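PDB 5C0P: endo-arabinase from Bacteroides thetaiotaomicron, which probably hydrolyses O-glycosidic bonds in L-arabinan, as a metal-binding member of glycoside hydrolase family 43. Local coordinates for residues 48-53 with 66-71; 73-78 with 96-101. All blocks are in the same frame, centred on the assembly; numbering follows the deposited sequence.

How the interactions relate
The contacts lie in sheets consistent with neighbouring blades of the five-bladed beta-propeller of glycoside hydrolase family 43, on the same side of the chain's centre, with centres about 13 Å apart. Interaction 1 pairs strands 50-55 and 60-68 of a beta hairpin; interaction 2 sets the loop leading into strand 78-88 against the end of strand 91-100. Each contains a classic beta bulge, and each runs from a buried aromatic or aliphatic side to a more exposed one. On the outer side interaction 1 lays charged chains beside a tyrosine, whereas interaction 2 relies on amides and water. Inside, Phe68 meets Phe74 and Phe98, and Lys71 O probably accepts a hydrogen bond from Gln77 NE2, joining the two.

Interaction 1. Residues 48-53 with 66-71; sequences LKIRVY and YSFIAK
Lys49 and Arg51 both bring aliphatic carbons to the Tyr66 ring, each chain slanting past it. Lys49 CE and Arg51 CD each come within 3.5 Å of Tyr66 CE1. With Arg51 CG anti to the backbone N (chi1 -176°) and a bend at chi2, CD is brought to the ring; the guanidinium plane stands 64° from the ring plane. Arg51 NH1 forms a salt bridge with Asp63, while Lys49 NZ turns to the carbonyls of Asn46 and Asn47. Nearer the backbone, Lys49 CB is pressed tightly against Ile69 CD1, 3.5 Å away. An alanine in place of Lys49 would probably cost the Tyr66 ring the packing of CG, CD and CE and leave the Asn46 carbonyl without its ammonium partner. Beneath these chains the hairpin carries a classic beta bulge in which Ser67 and Phe68 both face Ile50. Ile50 O accepts from Ser67 N at 2.9 Å and, weakly, from Phe68 N at 3.4 Å; Ile50 N returns a nearly straight bond to Phe68 O. On the buried side Ile50 CG1 lies 4.1 Å from Phe68 CB, near the edge of the ring, and Ile50 CG2 packs on Ser67 OG, which is hydrogen-bonded to His43.

Interaction 2. Residues 73-78 with 96-101; sequences DFWGQQ and TTFSNA
Phe74 drives its ring edge into a face of Phe98 in a T-shaped stack, with planes at 81° and centroids 4.8 Å apart. Phe74 CE2 sits over the centre of the Phe98 ring, and Phe74 CZ approaches Phe98 CE2 at 3.6 Å. The Phe74 ring also meets Phe68 edge-to-face. A CH-pi contact adds to the aromatic group: Phe98 CB lies off-centre over the six-membered ring of Trp75, 4.2 Å from its centroid. The backbone takes the shape of a classic beta bulge, with Gln77 and Gln78 both facing Ser99, where the loop after strand 60-68 runs into strand 78-88 and its antiparallel pairing with strand 91-100 begins. Gln78 N donates to Ser99 O at 2.9 Å; in return Ser99 N donates to Gln78 O from well above the carbonyl plane. Gly76 passes close to Phe98, its O 3.3 Å from Phe98 CD1. Side-chain amides add further polar bonds. Asn100 OD1 accepts from Gln77 N at 3.0 Å, and the side-chain amide planes of Gln77 and Asn100 stand 82° apart. Gln77 bends back at chi2, and its NE2 donates to Phe74 O at 2.9 Å, a bond that closes within 73-78. The buried Ser99 OG is hydrogen-bonded to Asp79. Toward the surface, a water donates to Gln78 OE1 and accepts from Ala101 N.

Interaction 1. Residues 48-53 with 66-71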
# COMPACT_ATOMS: atom_id res chain seq x y z
N LEU A 48 -11.94 -12.06 3.90
CA LEU A 48 -11.50 -12.63 5.18
C LEU A 48 -10.41 -13.69 5.00
O LEU A 48 -10.29 -14.64 5.79
CB LEU A 48 -12.68 -13.17 5.99
CG LEU A 48 -13.68 -12.07 6.38
CD1 LEU A 48 -14.84 -12.61 7.20
CD2 LEU A 48 -12.96 -10.98 7.16
N LYS A 49 -9.62 -13.51 3.94
CA LYS A 49 -8.44 -14.32 3.71
C LYS A 49 -7.63 -13.67 2.62
O LYS A 49 -8.16 -12.91 1.81
CB LYS A 49 -8.80 -15.74 3.31
CG LYS A 49 -9.75 -15.85 2.13
CD LYS A 49 -10.49 -17.19 2.19
CE LYS A 49 -11.49 -17.34 1.05
NZ LYS A 49 -12.59 -16.36 1.13
N ILE A 50 -6.33 -13.95 2.60
CA ILE A 50 -5.47 -13.42 1.57
C ILE A 50 -5.16 -14.53 0.57
O ILE A 50 -4.68 -15.60 0.94
CB ILE A 50 -4.16 -12.83 2.14
CG1 ILE A 50 -4.47 -11.80 3.23
CG2 ILE A 50 -3.29 -12.21 1.03
CD1 ILE A 50 -5.39 -10.65 2.79
N ARG A 51 -5.48 -14.27 -0.70
CA ARG A 51 -5.25 -15.20 -1.79
C ARG A 51 -4.01 -14.72 -2.54
O ARG A 51 -3.71 -13.53 -2.54
CB ARG A 51 -6.46 -15.19 -2.74
CG ARG A 51 -6.42 -16.19 -3.89
CD ARG A 51 -7.10 -17.47 -3.49
NE ARG A 51 -7.43 -18.32 -4.63
CZ ARG A 51 -8.67 -18.56 -5.04
NH1 ARG A 51 -8.89 -19.36 -6.08
NH2 ARG A 51 -9.70 -18.01 -4.40
N VAL A 52 -3.27 -15.63 -3.16
CA VAL A 52 -2.09 -15.23 -3.91
C VAL A 52 -2.09 -15.82 -5.32
O VAL A 52 -2.29 -17.02 -5.50
CB VAL A 52 -0.78 -15.57 -3.15
CG1 VAL A 52 -0.73 -17.05 -2.76
CG2 VAL A 52 0.44 -15.16 -3.97
N TYR A 53 -1.90 -14.96 -6.31
CA TYR A 53 -1.71 -15.39 -7.68
C TYR A 53 -0.26 -15.13 -8.07
O TYR A 53 0.38 -14.24 -7.51
CB TYR A 53 -2.63 -14.61 -8.63
CG TYR A 53 -4.10 -15.01 -8.61
CD1 TYR A 53 -4.60 -15.97 -7.73
CD2 TYR A 53 -4.98 -14.43 -9.50
CE1 TYR A 53 -5.96 -16.33 -7.75
CE2 TYR A 53 -6.33 -14.78 -9.52
CZ TYR A 53 -6.81 -15.73 -8.65
OH TYR A 53 -8.16 -16.05 -8.70
N TYR A 66 -4.11 -19.83 -0.78
CA TYR A 66 -4.20 -18.81 0.26
C TYR A 66 -2.88 -18.63 0.97
O TYR A 66 -2.28 -19.60 1.44
CB TYR A 66 -5.29 -19.17 1.26
CG TYR A 66 -6.64 -19.38 0.62
CD1 TYR A 66 -7.34 -18.31 0.07
CD2 TYR A 66 -7.21 -20.64 0.56
CE1 TYR A 66 -8.57 -18.50 -0.53
CE2 TYR A 66 -8.44 -20.84 -0.03
CZ TYR A 66 -9.11 -19.76 -0.57
OH TYR A 66 -10.34 -19.96 -1.16
N SER A 67 -2.43 -17.38 1.04
CA SER A 67 -1.19 -17.05 1.72
C SER A 67 -1.43 -16.69 3.18
O SER A 67 -0.51 -16.77 4.00
CB SER A 67 -0.46 -15.92 1.00
OG SER A 67 -1.26 -14.75 0.95
N PHE A 68 -2.65 -16.28 3.53
CA PHE A 68 -2.99 -16.08 4.94
C PHE A 68 -4.45 -16.34 5.26
O PHE A 68 -5.35 -15.70 4.71
CB PHE A 68 -2.63 -14.66 5.43
CG PHE A 68 -2.94 -14.45 6.89
CD1 PHE A 68 -2.34 -15.26 7.84
CD2 PHE A 68 -3.82 -13.47 7.31
CE1 PHE A 68 -2.62 -15.11 9.19
CE2 PHE A 68 -4.10 -13.31 8.68
CZ PHE A 68 -3.50 -14.13 9.61
N ILE A 69 -4.67 -17.30 6.17
CA ILE A 69 -5.97 -17.52 6.79
C ILE A 69 -5.74 -17.36 8.28
O ILE A 69 -4.91 -18.08 8.85
CB ILE A 69 -6.46 -18.96 6.59
CG1 ILE A 69 -6.42 -19.35 5.11
CG2 ILE A 69 -7.86 -19.13 7.20
CD1 ILE A 69 -7.54 -18.80 4.31
N ALA A 70 -6.47 -16.45 8.92
CA ALA A 70 -6.27 -16.20 10.35
C ALA A 70 -6.70 -17.38 11.20
O ALA A 70 -7.78 -17.95 11.00
CB ALA A 70 -7.01 -14.94 10.78
N LYS A 71 -5.86 -17.75 12.16
CA LYS A 71 -6.28 -18.66 13.22
C LYS A 71 -7.22 -17.90 14.15
O LYS A 71 -7.28 -16.67 14.10
CB LYS A 71 -5.07 -19.23 13.98
CG LYS A 71 -4.18 -20.11 13.13
CD LYS A 71 -2.96 -20.60 13.90
O HOH W 1 -8.90 -15.96 7.67

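Interaction 2. Residues 73-78 with 96-101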
# COMPACT_ATOMS: atom_id res chain seq x y z
N ASP A 73 -7.11 -17.22 17.21
CA ASP A 73 -6.47 -16.36 18.20
C ASP A 73 -5.77 -15.13 17.61
O ASP A 73 -5.21 -14.32 18.35
CB ASP A 73 -5.51 -17.15 19.10
CG ASP A 73 -4.35 -17.76 18.34
OD1 ASP A 73 -4.28 -17.65 17.10
OD2 ASP A 73 -3.49 -18.39 19.00
N PHE A 74 -5.81 -14.98 16.29
CA PHE A 74 -5.26 -13.78 15.66
C PHE A 74 -6.07 -12.56 16.09
O PHE A 74 -7.30 -12.60 16.17
CB PHE A 74 -5.29 -13.90 14.15
CG PHE A 74 -4.62 -12.76 13.43
CD1 PHE A 74 -3.27 -12.48 13.63
CD2 PHE A 74 -5.34 -11.98 12.54
CE1 PHE A 74 -2.65 -11.43 12.94
CE2 PHE A 74 -4.73 -10.93 11.86
CZ PHE A 74 -3.38 -10.65 12.06
N TRP A 75 -5.37 -11.45 16.36
CA TRP A 75 -6.01 -10.28 16.93
C TRP A 75 -7.06 -9.65 16.03
O TRP A 75 -8.01 -9.06 16.53
CB TRP A 75 -4.96 -9.22 17.27
CG TRP A 75 -4.42 -8.48 16.07
CD1 TRP A 75 -3.34 -8.81 15.31
CD2 TRP A 75 -4.93 -7.25 15.51
NE1 TRP A 75 -3.15 -7.89 14.30
CE2 TRP A 75 -4.11 -6.92 14.41
CE3 TRP A 75 -6.00 -6.41 15.83
CZ2 TRP A 75 -4.33 -5.78 13.63
CZ3 TRP A 75 -6.22 -5.27 15.05
CH2 TRP A 75 -5.39 -4.97 13.97
N GLY A 76 -6.86 -9.75 14.72
CA GLY A 76 -7.69 -9.02 13.78
C GLY A 76 -8.51 -9.93 12.90
O GLY A 76 -8.05 -10.37 11.85
N GLN A 77 -9.74 -10.20 13.31
CA GLN A 77 -10.57 -11.14 12.58
C GLN A 77 -11.37 -10.49 11.45
O GLN A 77 -11.99 -11.20 10.66
CB GLN A 77 -11.50 -11.89 13.53
CG GLN A 77 -10.77 -12.74 14.57
CD GLN A 77 -10.09 -13.96 13.97
OE1 GLN A 77 -10.63 -14.61 13.07
NE2 GLN A 77 -8.90 -14.29 14.48
N GLN A 78 -11.34 -9.17 11.37
CA GLN A 78 -12.12 -8.45 10.36
C GLN A 78 -11.25 -7.70 9.37
O GLN A 78 -10.07 -7.45 9.64
CB GLN A 78 -13.11 -7.47 11.02
CG GLN A 78 -14.17 -8.16 11.86
CD GLN A 78 -15.11 -7.19 12.55
OE1 GLN A 78 -15.31 -7.28 13.76
NE2 GLN A 78 -15.70 -6.28 11.79
N THR A 96 -0.98 -6.09 6.25
CA THR A 96 -2.42 -6.10 5.95
C THR A 96 -3.18 -5.41 7.08
O THR A 96 -2.73 -5.41 8.23
CB THR A 96 -2.94 -7.55 5.75
OG1 THR A 96 -2.23 -8.15 4.66
CG2 THR A 96 -4.43 -7.59 5.43
N THR A 97 -4.32 -4.82 6.75
CA THR A 97 -5.09 -4.07 7.73
C THR A 97 -6.28 -4.88 8.25
O THR A 97 -7.02 -5.50 7.49
CB THR A 97 -5.54 -2.72 7.13
OG1 THR A 97 -4.37 -1.93 6.85
CG2 THR A 97 -6.45 -1.97 8.08
N PHE A 98 -6.44 -4.88 9.58
CA PHE A 98 -7.47 -5.67 10.23
C PHE A 98 -8.15 -4.84 11.30
O PHE A 98 -7.66 -3.78 11.67
CB PHE A 98 -6.86 -6.89 10.94
CG PHE A 98 -6.01 -7.78 10.05
CD1 PHE A 98 -6.59 -8.82 9.32
CD2 PHE A 98 -4.63 -7.60 10.00
CE1 PHE A 98 -5.79 -9.65 8.51
CE2 PHE A 98 -3.83 -8.43 9.20
CZ PHE A 98 -4.42 -9.45 8.46
N SER A 99 -9.27 -5.33 11.81
CA SER A 99 -9.87 -4.78 13.02
C SER A 99 -10.55 -5.92 13.76
O SER A 99 -10.60 -7.05 13.28
CB SER A 99 -10.87 -3.68 12.69
OG SER A 99 -11.99 -4.18 11.98
N ASN A 100 -11.06 -5.63 14.95
CA ASN A 100 -11.78 -6.63 15.72
C ASN A 100 -12.73 -5.91 16.65
O ASN A 100 -12.57 -4.71 16.88
CB ASN A 100 -10.80 -7.47 16.54
CG ASN A 100 -11.27 -8.90 16.75
OD1 ASN A 100 -11.31 -9.69 15.82
ND2 ASN A 100 -11.61 -9.23 17.99
N ALA A 101 -13.71 -6.62 17.18
CA ALA A 101 -14.53 -6.04 18.23
C ALA A 101 -13.60 -5.63 19.37
O ALA A 101 -12.77 -6.43 19.82
CB ALA A 101 -15.56 -7.04 18.71
O HOH W 2 -14.15 -9.22 15.70